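PDB 4XWW: DR2417 from Deinococcus radiodurans, which is a homodimeric metal-dependent ribonuclease of the RNase J family that degrades RNA in the 5'-3' direction and probably takes part in rRNA maturation and mRNA decay. Local coordinates for residues V145-C150 with L192-Q197; A159-K164 with V170-D175; N228-I233 with H260-R265. One frame throughout, in Å; residues are numbered along the deposited sequence.

How the contacts relate
Contacts 1 and 2 lie side by side in the metallo-beta-lactamase domain, their centres about 7 Å apart, whereas contact 3 is about 37 Å from either, centre to centre. Strands 144-150, 159-165 and 168-172 are consecutive neighbours in one mixed sheet: contact 2 pairs the last two, and contact 1 sets the first against helix 192-201, which follows strand 168-172 and a connecting loop. Along the chain contact 2 therefore falls between the two halves of contact 1. A salt bridge also ties them together. Contact 3 comes later, joining two helices beside the parallel beta-CASP sheet, so the set samples the metallo-beta-lactamase and beta-CASP parts of the nuclease.

Contact 1: residues V145-C150 with L192-Q197; sequences VAEFFC and LERVEQ
Glu-147 leaves the strand toward helix 192-197 as a fully extended chain, its CG anti to the backbone N (chi1 -175°), and meets Arg-194 coming from the opposite direction. The arginine grips it side-on with two nitrogens, one to each carboxylate oxygen. NH2 of Arg-194 donates to OE1 of Glu-147 at 2.8 Å, on the syn side but well out of the carboxylate plane, while NE of Arg-194 reaches OE2 of Glu-147, also at 2.8 Å, in an almost straight bond. Both oxygens lie close to the guanidinium plane, but the carboxylate is turned 51° against it, and OE2 is approached from still farther above the carboxylate plane. OE1 has a second cationic partner in Lys-164 NZ, which would be expected to stabilise the ionised carboxylate. Two residues on, Phe-149 also points toward the helix. Its CB lies 4.2 Å from CG of Arg-194, so the aliphatic root of the arginine passes close to the base of the phenyl group. Farther out, CE2 of Phe-149 packs on CG2 of Val-195 at 3.6 Å, the methyl coming obliquely to the ring, and this apolar contact adjoins the charged pair. The helix thus lies against one face of the sheet, the axis of 192-197 making 133° with that of strand 145-150. Strands 137-140 and 159-165 flank that strand, Ile-162 touches both Phe-149 and Arg-194, and helix 384-394 packs on Val-195.

Contact 2: residues A159-K164 with V170-D175; sequences AGYILK and VLHTGD
The phenol ring of Tyr-161 carries CB of His-172 over one face, a CH-pi contact of 3.7 Å from CB of His-172 to the centroid of the Tyr-161 ring. The imidazole is turned 61° from the phenol plane and receives Tyr-161 OH at its edge: OH of Tyr-161 and ND1 of His-172 form a 2.7 Å hydrogen bond. Tyr-161 reaches across because its CG sits between the backbone N and the carbonyl carbon (chi1 61°), laying the ring over the neighbouring strand. Trp-402 meets the His-172 ring edge-to-face, so the imidazole is fixed by both a polar and an aromatic partner. Beneath the rings, Tyr-161 and His-172 form a hydrogen-bonded antiparallel pair, as do Leu-163 and Val-170, whose bond from N of Leu-163 to O of Val-170 measures 2.8 Å. The intervening non-hydrogen-bonded pair puts Ile-162 and Leu-171 on the other face of the sheet, CG1 of Ile-162 lying 3.9 Å from CD1 of Leu-171, under helix 192-201. Next to the Tyr-161/His-172 pair, CA of Gly-160 lies 3.3 Å from O of His-172. This is a beta hairpin of the metallo-beta-lactamase fold, whose second strand leads through Thr-173 and Gly-174 to Asp-175, a known zinc ligand of this protein, although its carboxylate is not modelled here and no zinc is bound to it in this chain.

Contact 3: residues N228-I233 with H260-R265; sequences NLEEII and HRQGRR
A Schellman motif ends helix 249-261, and the residues around it meet helix 222-234 chiefly through the carboxylate of Glu-230. Gly-263, with positive phi, is the C-prime residue of the motif; its N bonds to O of His-260 while N of Arg-264 returns to O of Ala-259. Arg-261 at the end of the helix, and Gln-262 and Arg-264 after it, all point toward helix 228-233. Arg-261 grips Glu-230 side-on: NH2 of Arg-261 lies 2.9 Å from OE1 of Glu-230, and NE of Arg-261 is equally far from OE2 of Glu-230. Guanidinium and carboxylate planes stand 48° apart; OE1 is met from above the carboxylate plane, while NE approaches OE2 on the syn side, nearer that plane. The anti side of OE2 is used by Gln-262, whose NE2 donates at 2.9 Å with the oxygen lying in its amide plane. Three donated hydrogens therefore hold the carboxylate and restrict its rotation. Gln-262 brings its amide there by bending at chi2 (-50°), and the amide and carboxylate planes are turned 79° against each other. One helical turn on from Glu-230, CG2 of Ile-233 packs obliquely against the guanidinium end of Arg-264, 3.8 Å from NE of Arg-264. A water bridges the same residues, accepting from NE of Arg-264 at 2.7 Å and donating to O of Ile-233 at 2.7 Å. The far end of Arg-264 is anchored by NH1, which bonds to the carbonyls of Val-306 and Gly-238. Leu-258 fills in beside Glu-230 and Ile-233, and Ile-341 of the parallel sheet lies against Ile-233. Such packing of helices against a parallel beta-sheet, with the chain turning from helix 249-261 into strand 265-269, is characteristic of the alpha/beta beta-CASP domain.

Contact 1: residues V145-C150 with L192-Q197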
ATOM      1  N   VAL A 145     -14.861   5.467 -39.889  1.00 24.92           N
ATOM      2  CA  VAL A 145     -14.301   6.813 -39.904  1.00 24.61           C
ATOM      3  C   VAL A 145     -14.179   7.329 -38.473  1.00 26.27           C
ATOM      4  O   VAL A 145     -15.134   7.225 -37.688  1.00 27.15           O
ATOM      5  CB  VAL A 145     -15.154   7.780 -40.734  1.00 31.59           C
ATOM      6  CG1 VAL A 145     -14.607   9.194 -40.627  1.00 28.31           C
ATOM      7  CG2 VAL A 145     -15.220   7.318 -42.191  1.00 33.83           C
ATOM      8  N   ALA A 146     -13.003   7.856 -38.122  1.00 22.99           N
ATOM      9  CA  ALA A 146     -12.776   8.367 -36.769  1.00 25.13           C
ATOM     10  C   ALA A 146     -12.562   9.873 -36.786  1.00 26.50           C
ATOM     11  O   ALA A 146     -11.768  10.373 -37.580  1.00 25.59           O
ATOM     12  CB  ALA A 146     -11.574   7.670 -36.130  1.00 20.05           C
ATOM     13  N   GLU A 147     -13.270  10.578 -35.904  1.00 21.38           N
ATOM     14  CA  GLU A 147     -13.163  12.023 -35.771  1.00 25.35           C
ATOM     15  C   GLU A 147     -12.613  12.392 -34.396  1.00 25.23           C
ATOM     16  O   GLU A 147     -13.201  12.034 -33.374  1.00 23.23           O
ATOM     17  CB  GLU A 147     -14.529  12.688 -35.979  1.00 21.12           C
ATOM     18  CG  GLU A 147     -14.440  14.224 -35.970  1.00 27.81           C
ATOM     19  CD  GLU A 147     -15.792  14.918 -36.085  1.00 26.62           C
ATOM     20  OE1 GLU A 147     -16.787  14.251 -36.423  1.00 29.58           O
ATOM     21  OE2 GLU A 147     -15.861  16.133 -35.811  1.00 24.38           O
ATOM     22  N   PHE A 148     -11.512  13.137 -34.373  1.00 21.31           N
ATOM     23  CA  PHE A 148     -10.840  13.474 -33.125  1.00 25.47           C
ATOM     24  C   PHE A 148     -11.429  14.743 -32.528  1.00 25.73           C
ATOM     25  O   PHE A 148     -11.771  15.662 -33.261  1.00 22.75           O
ATOM     26  CB  PHE A 148      -9.335  13.651 -33.370  1.00 25.38           C
ATOM     27  CG  PHE A 148      -8.620  12.374 -33.724  1.00 28.14           C
ATOM     28  CD1 PHE A 148      -8.695  11.850 -35.003  1.00 31.59           C
ATOM     29  CD2 PHE A 148      -7.851  11.710 -32.781  1.00 26.65           C
ATOM     30  CE1 PHE A 148      -8.043  10.672 -35.329  1.00 29.57           C
ATOM     31  CE2 PHE A 148      -7.189  10.535 -33.107  1.00 24.69           C
ATOM     32  CZ  PHE A 148      -7.286  10.020 -34.386  1.00 27.26           C
ATOM     33  N   PHE A 149     -11.543  14.809 -31.202  1.00 21.29           N
ATOM     34  CA  PHE A 149     -11.884  16.082 -30.575  1.00 18.44           C
ATOM     35  C   PHE A 149     -11.129  16.244 -29.246  1.00 19.88           C
ATOM     36  O   PHE A 149     -10.689  15.270 -28.628  1.00 21.21           O
ATOM     37  CB  PHE A 149     -13.398  16.217 -30.374  1.00 20.32           C
ATOM     38  CG  PHE A 149     -13.991  15.143 -29.516  1.00 23.18           C
ATOM     39  CD1 PHE A 149     -14.439  13.956 -30.078  1.00 21.48           C
ATOM     40  CD2 PHE A 149     -14.103  15.316 -28.140  1.00 19.23           C
ATOM     41  CE1 PHE A 149     -14.989  12.960 -29.293  1.00 21.88           C
ATOM     42  CE2 PHE A 149     -14.648  14.312 -27.328  1.00 19.39           C
ATOM     43  CZ  PHE A 149     -15.087  13.125 -27.905  1.00 18.41           C
ATOM     44  N   CYS A 150     -10.979  17.490 -28.818  1.00 18.44           N
ATOM     45  CA  CYS A 150     -10.168  17.796 -27.649  1.00 15.86           C
ATOM     46  C   CYS A 150     -10.878  17.475 -26.344  1.00 14.88           C
ATOM     47  O   CYS A 150     -12.021  17.853 -26.147  1.00 19.34           O
ATOM     48  CB  CYS A 150      -9.777  19.272 -27.675  1.00 21.45           C
ATOM     49  SG  CYS A 150      -8.738  19.748 -26.280  1.00 21.41           S
ATOM     50  N   LEU A 192     -16.829  20.589 -25.695  1.00 21.66           N
ATOM     51  CA  LEU A 192     -18.153  20.161 -25.246  1.00 23.66           C
ATOM     52  C   LEU A 192     -19.218  20.471 -26.293  1.00 20.96           C
ATOM     53  O   LEU A 192     -20.263  19.828 -26.331  1.00 23.65           O
ATOM     54  CB  LEU A 192     -18.513  20.810 -23.908  1.00 23.34           C
ATOM     55  CG  LEU A 192     -17.608  20.408 -22.744  1.00 27.12           C
ATOM     56  CD1 LEU A 192     -18.099  21.018 -21.441  1.00 31.17           C
ATOM     57  CD2 LEU A 192     -17.510  18.886 -22.647  1.00 24.46           C
ATOM     58  N   GLU A 193     -18.950  21.468 -27.130  1.00 23.36           N
ATOM     59  CA  GLU A 193     -19.813  21.775 -28.269  1.00 23.06           C
ATOM     60  C   GLU A 193     -19.912  20.552 -29.178  1.00 25.43           C
ATOM     61  O   GLU A 193     -21.005  20.153 -29.598  1.00 25.63           O
ATOM     62  CB  GLU A 193     -19.253  22.979 -29.027  1.00 24.04           C
ATOM     63  CG  GLU A 193     -20.063  23.431 -30.221  1.00 36.43           C
ATOM     64  CD  GLU A 193     -19.420  24.612 -30.928  1.00 54.15           C
ATOM     65  OE1 GLU A 193     -18.205  24.547 -31.219  1.00 55.08           O
ATOM     66  OE2 GLU A 193     -20.126  25.610 -31.186  1.00 64.01           O
ATOM     67  N   ARG A 194     -18.768  19.937 -29.464  1.00 22.52           N
ATOM     68  CA  ARG A 194     -18.753  18.790 -30.372  1.00 24.86           C
ATOM     69  C   ARG A 194     -19.451  17.605 -29.738  1.00 21.15           C
ATOM     70  O   ARG A 194     -20.157  16.857 -30.407  1.00 22.07           O
ATOM     71  CB  ARG A 194     -17.328  18.393 -30.760  1.00 24.53           C
ATOM     72  CG  ARG A 194     -17.289  17.187 -31.683  1.00 21.54           C
ATOM     73  CD  ARG A 194     -17.897  17.586 -33.054  1.00 18.95           C
ATOM     74  NE  ARG A 194     -18.056  16.511 -34.046  1.00 23.34           N
ATOM     75  CZ  ARG A 194     -19.121  15.712 -34.138  1.00 22.06           C
ATOM     76  NH1 ARG A 194     -20.126  15.812 -33.253  1.00 24.44           N
ATOM     77  NH2 ARG A 194     -19.183  14.805 -35.104  1.00 25.86           N
ATOM     78  N   VAL A 195     -19.228  17.427 -28.435  1.00 19.70           N
ATOM     79  CA  VAL A 195     -19.837  16.324 -27.705  1.00 18.67           C
ATOM     80  C   VAL A 195     -21.361  16.495 -27.670  1.00 21.92           C
ATOM     81  O   VAL A 195     -22.109  15.540 -27.899  1.00 24.02           O
ATOM     82  CB  VAL A 195     -19.253  16.225 -26.271  1.00 25.86           C
ATOM     83  CG1 VAL A 195     -20.059  15.254 -25.414  1.00 24.72           C
ATOM     84  CG2 VAL A 195     -17.755  15.815 -26.320  1.00 21.98           C
ATOM     85  N   GLU A 196     -21.815  17.713 -27.394  1.00 21.09           N
ATOM     86  CA  GLU A 196     -23.249  17.991 -27.385  1.00 20.02           C
ATOM     87  C   GLU A 196     -23.871  17.743 -28.769  1.00 23.93           C
ATOM     88  O   GLU A 196     -24.974  17.197 -28.884  1.00 23.17           O
ATOM     89  CB  GLU A 196     -23.514  19.427 -26.936  1.00 21.38           C
ATOM     90  CG  GLU A 196     -24.990  19.796 -26.997  1.00 34.48           C
ATOM     91  CD  GLU A 196     -25.325  21.017 -26.171  1.00 48.19           C
ATOM     92  OE1 GLU A 196     -24.443  21.890 -26.011  1.00 41.77           O
ATOM     93  OE2 GLU A 196     -26.473  21.098 -25.679  1.00 56.67           O
ATOM     94  N   GLN A 197     -23.160  18.149 -29.825  1.00 23.09           N
ATOM     95  CA  GLN A 197     -23.614  17.892 -31.188  1.00 25.22           C
ATOM     96  C   GLN A 197     -23.730  16.391 -31.428  1.00 24.09           C
ATOM     97  O   GLN A 197     -24.668  15.941 -32.063  1.00 22.78           O
ATOM     98  CB  GLN A 197     -22.663  18.512 -32.222  1.00 21.80           C
ATOM     99  CG  GLN A 197     -23.097  18.336 -33.681  1.00 22.04           C
ATOM    100  CD  GLN A 197     -24.426  19.018 -33.995  1.00 28.16           C
ATOM    101  OE1 GLN A 197     -24.682  20.143 -33.559  1.00 33.22           O
ATOM    102  NE2 GLN A 197     -25.281  18.329 -34.715  1.00 27.61           N
TER

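Contact 2: residues A159-K164 with V170-D175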
ATOM      1  N   ALA A 159      -7.016  13.345 -26.794  1.00 17.88           N
ATOM      2  CA  ALA A 159      -8.230  13.353 -27.595  1.00 23.68           C
ATOM      3  C   ALA A 159      -9.235  12.341 -27.125  1.00 21.95           C
ATOM      4  O   ALA A 159      -8.882  11.277 -26.614  1.00 21.93           O
ATOM      5  CB  ALA A 159      -7.912  13.087 -29.082  1.00 20.34           C
ATOM      6  N   GLY A 160     -10.498  12.688 -27.328  1.00 18.07           N
ATOM      7  CA  GLY A 160     -11.545  11.701 -27.473  1.00 16.10           C
ATOM      8  C   GLY A 160     -11.790  11.525 -28.967  1.00 16.81           C
ATOM      9  O   GLY A 160     -11.189  12.229 -29.819  1.00 20.11           O
ATOM     10  N   TYR A 161     -12.641  10.575 -29.325  1.00 16.46           N
ATOM     11  CA  TYR A 161     -12.972  10.421 -30.741  1.00 17.48           C
ATOM     12  C   TYR A 161     -14.386   9.892 -30.925  1.00 17.05           C
ATOM     13  O   TYR A 161     -14.958   9.245 -30.046  1.00 20.25           O
ATOM     14  CB  TYR A 161     -11.967   9.491 -31.462  1.00 18.53           C
ATOM     15  CG  TYR A 161     -11.947   8.100 -30.887  1.00 21.98           C
ATOM     16  CD1 TYR A 161     -11.119   7.793 -29.819  1.00 22.31           C
ATOM     17  CD2 TYR A 161     -12.777   7.101 -31.386  1.00 24.97           C
ATOM     18  CE1 TYR A 161     -11.120   6.524 -29.254  1.00 25.22           C
ATOM     19  CE2 TYR A 161     -12.783   5.837 -30.832  1.00 26.86           C
ATOM     20  CZ  TYR A 161     -11.946   5.552 -29.776  1.00 22.68           C
ATOM     21  OH  TYR A 161     -11.961   4.301 -29.225  1.00 26.30           O
ATOM     22  N   ILE A 162     -14.942  10.189 -32.086  1.00 20.15           N
ATOM     23  CA  ILE A 162     -16.175   9.567 -32.527  1.00 20.90           C
ATOM     24  C   ILE A 162     -15.849   8.586 -33.640  1.00 20.07           C
ATOM     25  O   ILE A 162     -15.276   8.963 -34.668  1.00 22.72           O
ATOM     26  CB  ILE A 162     -17.191  10.607 -33.008  1.00 21.14           C
ATOM     27  CG1 ILE A 162     -17.464  11.577 -31.852  1.00 24.58           C
ATOM     28  CG2 ILE A 162     -18.459   9.910 -33.513  1.00 24.56           C
ATOM     29  CD1 ILE A 162     -18.313  12.774 -32.159  1.00 21.44           C
ATOM     30  N   LEU A 163     -16.174   7.322 -33.396  1.00 19.63           N
ATOM     31  CA  LEU A 163     -15.991   6.275 -34.378  1.00 21.23           C
ATOM     32  C   LEU A 163     -17.303   6.011 -35.077  1.00 25.37           C
ATOM     33  O   LEU A 163     -18.254   5.517 -34.472  1.00 25.86           O
ATOM     34  CB  LEU A 163     -15.468   5.001 -33.715  1.00 22.15           C
ATOM     35  CG  LEU A 163     -15.014   3.915 -34.686  1.00 23.47           C
ATOM     36  CD1 LEU A 163     -13.775   4.377 -35.449  1.00 27.76           C
ATOM     37  CD2 LEU A 163     -14.761   2.595 -33.967  1.00 23.11           C
ATOM     38  N   LYS A 164     -17.347   6.357 -36.356  1.00 22.20           N
ATOM     39  CA  LYS A 164     -18.564   6.246 -37.150  1.00 21.95           C
ATOM     40  C   LYS A 164     -18.522   4.922 -37.875  1.00 25.41           C
ATOM     41  O   LYS A 164     -17.569   4.633 -38.581  1.00 29.98           O
ATOM     42  CB  LYS A 164     -18.680   7.435 -38.098  1.00 24.07           C
ATOM     43  CG  LYS A 164     -18.551   8.782 -37.357  1.00 25.93           C
ATOM     44  CD  LYS A 164     -18.281   9.969 -38.278  1.00 33.40           C
ATOM     45  CE  LYS A 164     -17.956  11.209 -37.441  1.00 32.40           C
ATOM     46  NZ  LYS A 164     -17.800  12.450 -38.267  1.00 29.63           N
ATOM     47  N   VAL A 170     -19.972   5.501 -32.140  1.00 21.61           N
ATOM     48  CA  VAL A 170     -19.411   5.298 -30.810  1.00 21.82           C
ATOM     49  C   VAL A 170     -18.675   6.575 -30.405  1.00 18.38           C
ATOM     50  O   VAL A 170     -17.818   7.056 -31.147  1.00 24.27           O
ATOM     51  CB  VAL A 170     -18.427   4.101 -30.775  1.00 19.77           C
ATOM     52  CG1 VAL A 170     -17.792   3.925 -29.355  1.00 23.50           C
ATOM     53  CG2 VAL A 170     -19.110   2.803 -31.268  1.00 23.16           C
ATOM     54  N   LEU A 171     -19.027   7.150 -29.264  1.00 19.22           N
ATOM     55  CA  LEU A 171     -18.216   8.224 -28.705  1.00 20.16           C
ATOM     56  C   LEU A 171     -17.355   7.691 -27.579  1.00 22.27           C
ATOM     57  O   LEU A 171     -17.863   7.130 -26.616  1.00 19.67           O
ATOM     58  CB  LEU A 171     -19.080   9.377 -28.190  1.00 21.06           C
ATOM     59  CG  LEU A 171     -18.270  10.649 -27.879  1.00 20.15           C
ATOM     60  CD1 LEU A 171     -19.083  11.878 -28.287  1.00 24.16           C
ATOM     61  CD2 LEU A 171     -17.877  10.735 -26.411  1.00 19.54           C
ATOM     62  N   HIS A 172     -16.048   7.856 -27.719  1.00 21.06           N
ATOM     63  CA  HIS A 172     -15.107   7.443 -26.680  1.00 21.20           C
ATOM     64  C   HIS A 172     -14.523   8.724 -26.094  1.00 19.83           C
ATOM     65  O   HIS A 172     -13.926   9.512 -26.813  1.00 21.42           O
ATOM     66  CB  HIS A 172     -14.029   6.536 -27.286  1.00 16.06           C
ATOM     67  CG  HIS A 172     -13.121   5.902 -26.276  1.00 25.72           C
ATOM     68  ND1 HIS A 172     -12.282   4.853 -26.597  1.00 31.73           N
ATOM     69  CD2 HIS A 172     -12.924   6.155 -24.964  1.00 34.05           C
ATOM     70  CE1 HIS A 172     -11.600   4.497 -25.521  1.00 33.44           C
ATOM     71  NE2 HIS A 172     -11.970   5.270 -24.516  1.00 28.08           N
ATOM     72  N   THR A 173     -14.719   8.954 -24.797  1.00 20.86           N
ATOM     73  CA  THR A 173     -14.266  10.199 -24.175  1.00 19.48           C
ATOM     74  C   THR A 173     -12.740  10.318 -24.144  1.00 16.45           C
ATOM     75  O   THR A 173     -12.210  11.401 -23.999  1.00 20.64           O
ATOM     76  CB  THR A 173     -14.769  10.338 -22.725  1.00 19.75           C
ATOM     77  OG1 THR A 173     -14.257   9.262 -21.928  1.00 17.37           O
ATOM     78  CG2 THR A 173     -16.280  10.353 -22.672  1.00 17.83           C
ATOM     79  N   GLY A 174     -12.057   9.187 -24.276  1.00 19.68           N
ATOM     80  CA  GLY A 174     -10.671   9.078 -23.856  1.00 17.63           C
ATOM     81  C   GLY A 174     -10.590   9.260 -22.355  1.00 17.62           C
ATOM     82  O   GLY A 174     -11.593   9.285 -21.650  1.00 18.05           O
ATOM     83  N   ASP A 175      -9.366   9.371 -21.872  1.00 15.50           N
ATOM     84  CA  ASP A 175      -9.135   9.765 -20.481  1.00 14.49           C
ATOM     85  C   ASP A 175      -9.338  11.267 -20.412  1.00 18.26           C
ATOM     86  O   ASP A 175      -8.807  12.001 -21.258  1.00 25.15           O
ATOM     87  CB  ASP A 175      -7.725   9.363 -20.046  1.00 18.77           C
TER
HETATM   88  O   HOH W   1      -7.552  10.373 -24.072  1.00 20.72           O

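Contact 3: residues N228-I233 with H260-R265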
ATOM      1  N   ASN A 228      -2.684  28.362  -6.121  1.00 18.73           N
ATOM      2  CA  ASN A 228      -2.293  27.859  -4.809  1.00 19.68           C
ATOM      3  C   ASN A 228      -0.774  27.693  -4.677  1.00 19.58           C
ATOM      4  O   ASN A 228      -0.184  28.041  -3.634  1.00 19.83           O
ATOM      5  CB  ASN A 228      -2.998  26.530  -4.526  1.00 17.65           C
ATOM      6  CG  ASN A 228      -4.493  26.696  -4.339  1.00 19.93           C
ATOM      7  OD1 ASN A 228      -4.993  27.816  -4.270  1.00 22.71           O
ATOM      8  ND2 ASN A 228      -5.214  25.576  -4.217  1.00 21.48           N
ATOM      9  N   LEU A 229      -0.155  27.153  -5.728  1.00 18.06           N
ATOM     10  CA  LEU A 229       1.295  26.978  -5.745  1.00 16.27           C
ATOM     11  C   LEU A 229       1.991  28.327  -5.683  1.00 19.39           C
ATOM     12  O   LEU A 229       2.970  28.471  -4.965  1.00 19.62           O
ATOM     13  CB  LEU A 229       1.753  26.182  -6.973  1.00 18.76           C
ATOM     14  CG  LEU A 229       1.477  24.674  -6.866  1.00 17.11           C
ATOM     15  CD1 LEU A 229       1.708  23.998  -8.232  1.00 21.04           C
ATOM     16  CD2 LEU A 229       2.343  24.016  -5.744  1.00 18.06           C
ATOM     17  N   GLU A 230       1.489  29.320  -6.419  1.00 18.05           N
ATOM     18  CA  GLU A 230       2.152  30.618  -6.395  1.00 20.34           C
ATOM     19  C   GLU A 230       2.076  31.248  -5.005  1.00 20.40           C
ATOM     20  O   GLU A 230       3.050  31.845  -4.537  1.00 21.18           O
ATOM     21  CB  GLU A 230       1.557  31.566  -7.451  1.00 20.33           C
ATOM     22  CG  GLU A 230       2.321  32.900  -7.530  1.00 25.89           C
ATOM     23  CD  GLU A 230       2.084  33.651  -8.830  1.00 25.48           C
ATOM     24  OE1 GLU A 230       1.041  33.419  -9.469  1.00 29.37           O
ATOM     25  OE2 GLU A 230       2.961  34.450  -9.216  1.00 28.87           O
ATOM     26  N   GLU A 231       0.942  31.079  -4.323  1.00 20.72           N
ATOM     27  CA  GLU A 231       0.781  31.643  -2.990  1.00 22.66           C
ATOM     28  C   GLU A 231       1.774  31.005  -2.013  1.00 21.50           C
ATOM     29  O   GLU A 231       2.428  31.703  -1.244  1.00 21.67           O
ATOM     30  CB  GLU A 231      -0.663  31.463  -2.496  1.00 27.61           C
ATOM     31  CG  GLU A 231      -0.962  32.112  -1.134  1.00 32.31           C
ATOM     32  CD  GLU A 231      -2.429  31.988  -0.728  1.00 40.50           C
ATOM     33  OE1 GLU A 231      -2.976  30.867  -0.804  1.00 39.67           O
ATOM     34  OE2 GLU A 231      -3.039  33.013  -0.348  1.00 38.91           O
ATOM     35  N   ILE A 232       1.898  29.680  -2.059  1.00 17.85           N
ATOM     36  CA  ILE A 232       2.857  28.975  -1.227  1.00 21.35           C
ATOM     37  C   ILE A 232       4.301  29.390  -1.536  1.00 19.38           C
ATOM     38  O   ILE A 232       5.062  29.750  -0.638  1.00 20.82           O
ATOM     39  CB  ILE A 232       2.680  27.455  -1.396  1.00 19.68           C
ATOM     40  CG1 ILE A 232       1.325  27.038  -0.815  1.00 19.63           C
ATOM     41  CG2 ILE A 232       3.837  26.694  -0.726  1.00 20.40           C
ATOM     42  CD1 ILE A 232       0.843  25.687  -1.287  1.00 21.74           C
ATOM     43  N   ILE A 233       4.668  29.367  -2.811  1.00 19.04           N
ATOM     44  CA  ILE A 233       6.053  29.600  -3.205  1.00 18.27           C
ATOM     45  C   ILE A 233       6.466  31.041  -2.911  1.00 19.91           C
ATOM     46  O   ILE A 233       7.582  31.284  -2.435  1.00 21.55           O
ATOM     47  CB  ILE A 233       6.248  29.194  -4.687  1.00 21.86           C
ATOM     48  CG1 ILE A 233       6.146  27.658  -4.752  1.00 20.30           C
ATOM     49  CG2 ILE A 233       7.578  29.719  -5.254  1.00 22.95           C
ATOM     50  CD1 ILE A 233       6.059  27.065  -6.140  1.00 19.43           C
ATOM     51  N   HIS A 260       9.029  32.584 -12.612  1.00 24.88           N
ATOM     52  CA  HIS A 260       9.503  33.830 -13.184  1.00 28.80           C
ATOM     53  C   HIS A 260       8.923  35.029 -12.430  1.00 28.22           C
ATOM     54  O   HIS A 260       9.651  35.959 -12.077  1.00 26.55           O
ATOM     55  CB  HIS A 260       9.135  33.900 -14.664  1.00 28.91           C
ATOM     56  CG  HIS A 260       9.641  35.126 -15.348  1.00 38.73           C
ATOM     57  ND1 HIS A 260      10.972  35.315 -15.645  1.00 42.38           N
ATOM     58  CD2 HIS A 260       8.996  36.237 -15.777  1.00 46.16           C
ATOM     59  CE1 HIS A 260      11.126  36.487 -16.235  1.00 44.07           C
ATOM     60  NE2 HIS A 260       9.942  37.065 -16.325  1.00 42.41           N
ATOM     61  N   ARG A 261       7.617  35.009 -12.176  1.00 29.26           N
ATOM     62  CA  ARG A 261       6.983  36.120 -11.466  1.00 31.52           C
ATOM     63  C   ARG A 261       7.556  36.260 -10.060  1.00 26.01           C
ATOM     64  O   ARG A 261       7.628  37.356  -9.506  1.00 26.36           O
ATOM     65  CB  ARG A 261       5.462  35.939 -11.403  1.00 23.92           C
ATOM     66  CG  ARG A 261       4.774  36.037 -12.771  1.00 28.69           C
ATOM     67  CD  ARG A 261       3.253  36.077 -12.649  1.00 29.07           C
ATOM     68  NE  ARG A 261       2.657  34.872 -12.063  1.00 25.80           N
ATOM     69  CZ  ARG A 261       2.247  33.828 -12.775  1.00 24.50           C
ATOM     70  NH1 ARG A 261       2.403  33.826 -14.096  1.00 27.51           N
ATOM     71  NH2 ARG A 261       1.687  32.781 -12.180  1.00 24.20           N
ATOM     72  N   GLN A 262       7.989  35.147  -9.488  1.00 27.96           N
ATOM     73  CA  GLN A 262       8.463  35.184  -8.114  1.00 23.51           C
ATOM     74  C   GLN A 262       9.978  35.319  -8.005  1.00 32.00           C
ATOM     75  O   GLN A 262      10.533  35.198  -6.921  1.00 29.34           O
ATOM     76  CB  GLN A 262       7.996  33.937  -7.352  1.00 24.97           C
ATOM     77  CG  GLN A 262       6.481  33.847  -7.198  1.00 25.56           C
ATOM     78  CD  GLN A 262       5.869  35.127  -6.667  1.00 32.23           C
ATOM     79  OE1 GLN A 262       6.432  35.778  -5.786  1.00 31.70           O
ATOM     80  NE2 GLN A 262       4.706  35.500  -7.204  1.00 27.92           N
ATOM     81  N   GLY A 263      10.647  35.591  -9.121  1.00 25.65           N
ATOM     82  CA  GLY A 263      12.079  35.846  -9.077  1.00 26.54           C
ATOM     83  C   GLY A 263      12.958  34.624  -8.859  1.00 27.45           C
ATOM     84  O   GLY A 263      14.102  34.750  -8.400  1.00 28.57           O
ATOM     85  N   ARG A 264      12.438  33.449  -9.208  1.00 30.32           N
ATOM     86  CA  ARG A 264      13.196  32.201  -9.072  1.00 27.89           C
ATOM     87  C   ARG A 264      13.564  31.592 -10.433  1.00 25.28           C
ATOM     88  O   ARG A 264      12.744  31.561 -11.346  1.00 29.59           O
ATOM     89  CB  ARG A 264      12.401  31.177  -8.252  1.00 23.55           C
ATOM     90  CG  ARG A 264      12.131  31.630  -6.833  1.00 24.27           C
ATOM     91  CD  ARG A 264      11.306  30.599  -6.071  1.00 23.52           C
ATOM     92  NE  ARG A 264      11.117  30.984  -4.671  1.00 23.85           N
ATOM     93  CZ  ARG A 264      11.860  30.549  -3.654  1.00 22.60           C
ATOM     94  NH1 ARG A 264      12.854  29.692  -3.866  1.00 22.71           N
ATOM     95  NH2 ARG A 264      11.608  30.970  -2.408  1.00 25.31           N
ATOM     96  N   ARG A 265      14.790  31.085 -10.543  1.00 26.79           N
ATOM     97  CA  ARG A 265      15.211  30.356 -11.742  1.00 25.93           C
ATOM     98  C   ARG A 265      14.947  28.877 -11.534  1.00 24.88           C
ATOM     99  O   ARG A 265      14.902  28.412 -10.395  1.00 27.36           O
ATOM    100  CB  ARG A 265      16.689  30.590 -12.050  1.00 27.47           C
ATOM    101  CG  ARG A 265      17.099  32.052 -12.284  1.00 28.74           C
ATOM    102  CD  ARG A 265      16.357  32.633 -13.478  1.00 28.96           C
ATOM    103  NE  ARG A 265      16.669  31.927 -14.721  1.00 30.77           N
ATOM    104  CZ  ARG A 265      17.685  32.247 -15.524  1.00 30.17           C
ATOM    105  NH1 ARG A 265      18.497  33.262 -15.222  1.00 31.86           N
ATOM    106  NH2 ARG A 265      17.897  31.549 -16.632  1.00 31.08           N
TER
HETATM  107  O   HOH W   2       9.392  32.814  -3.669  1.00 24.94           O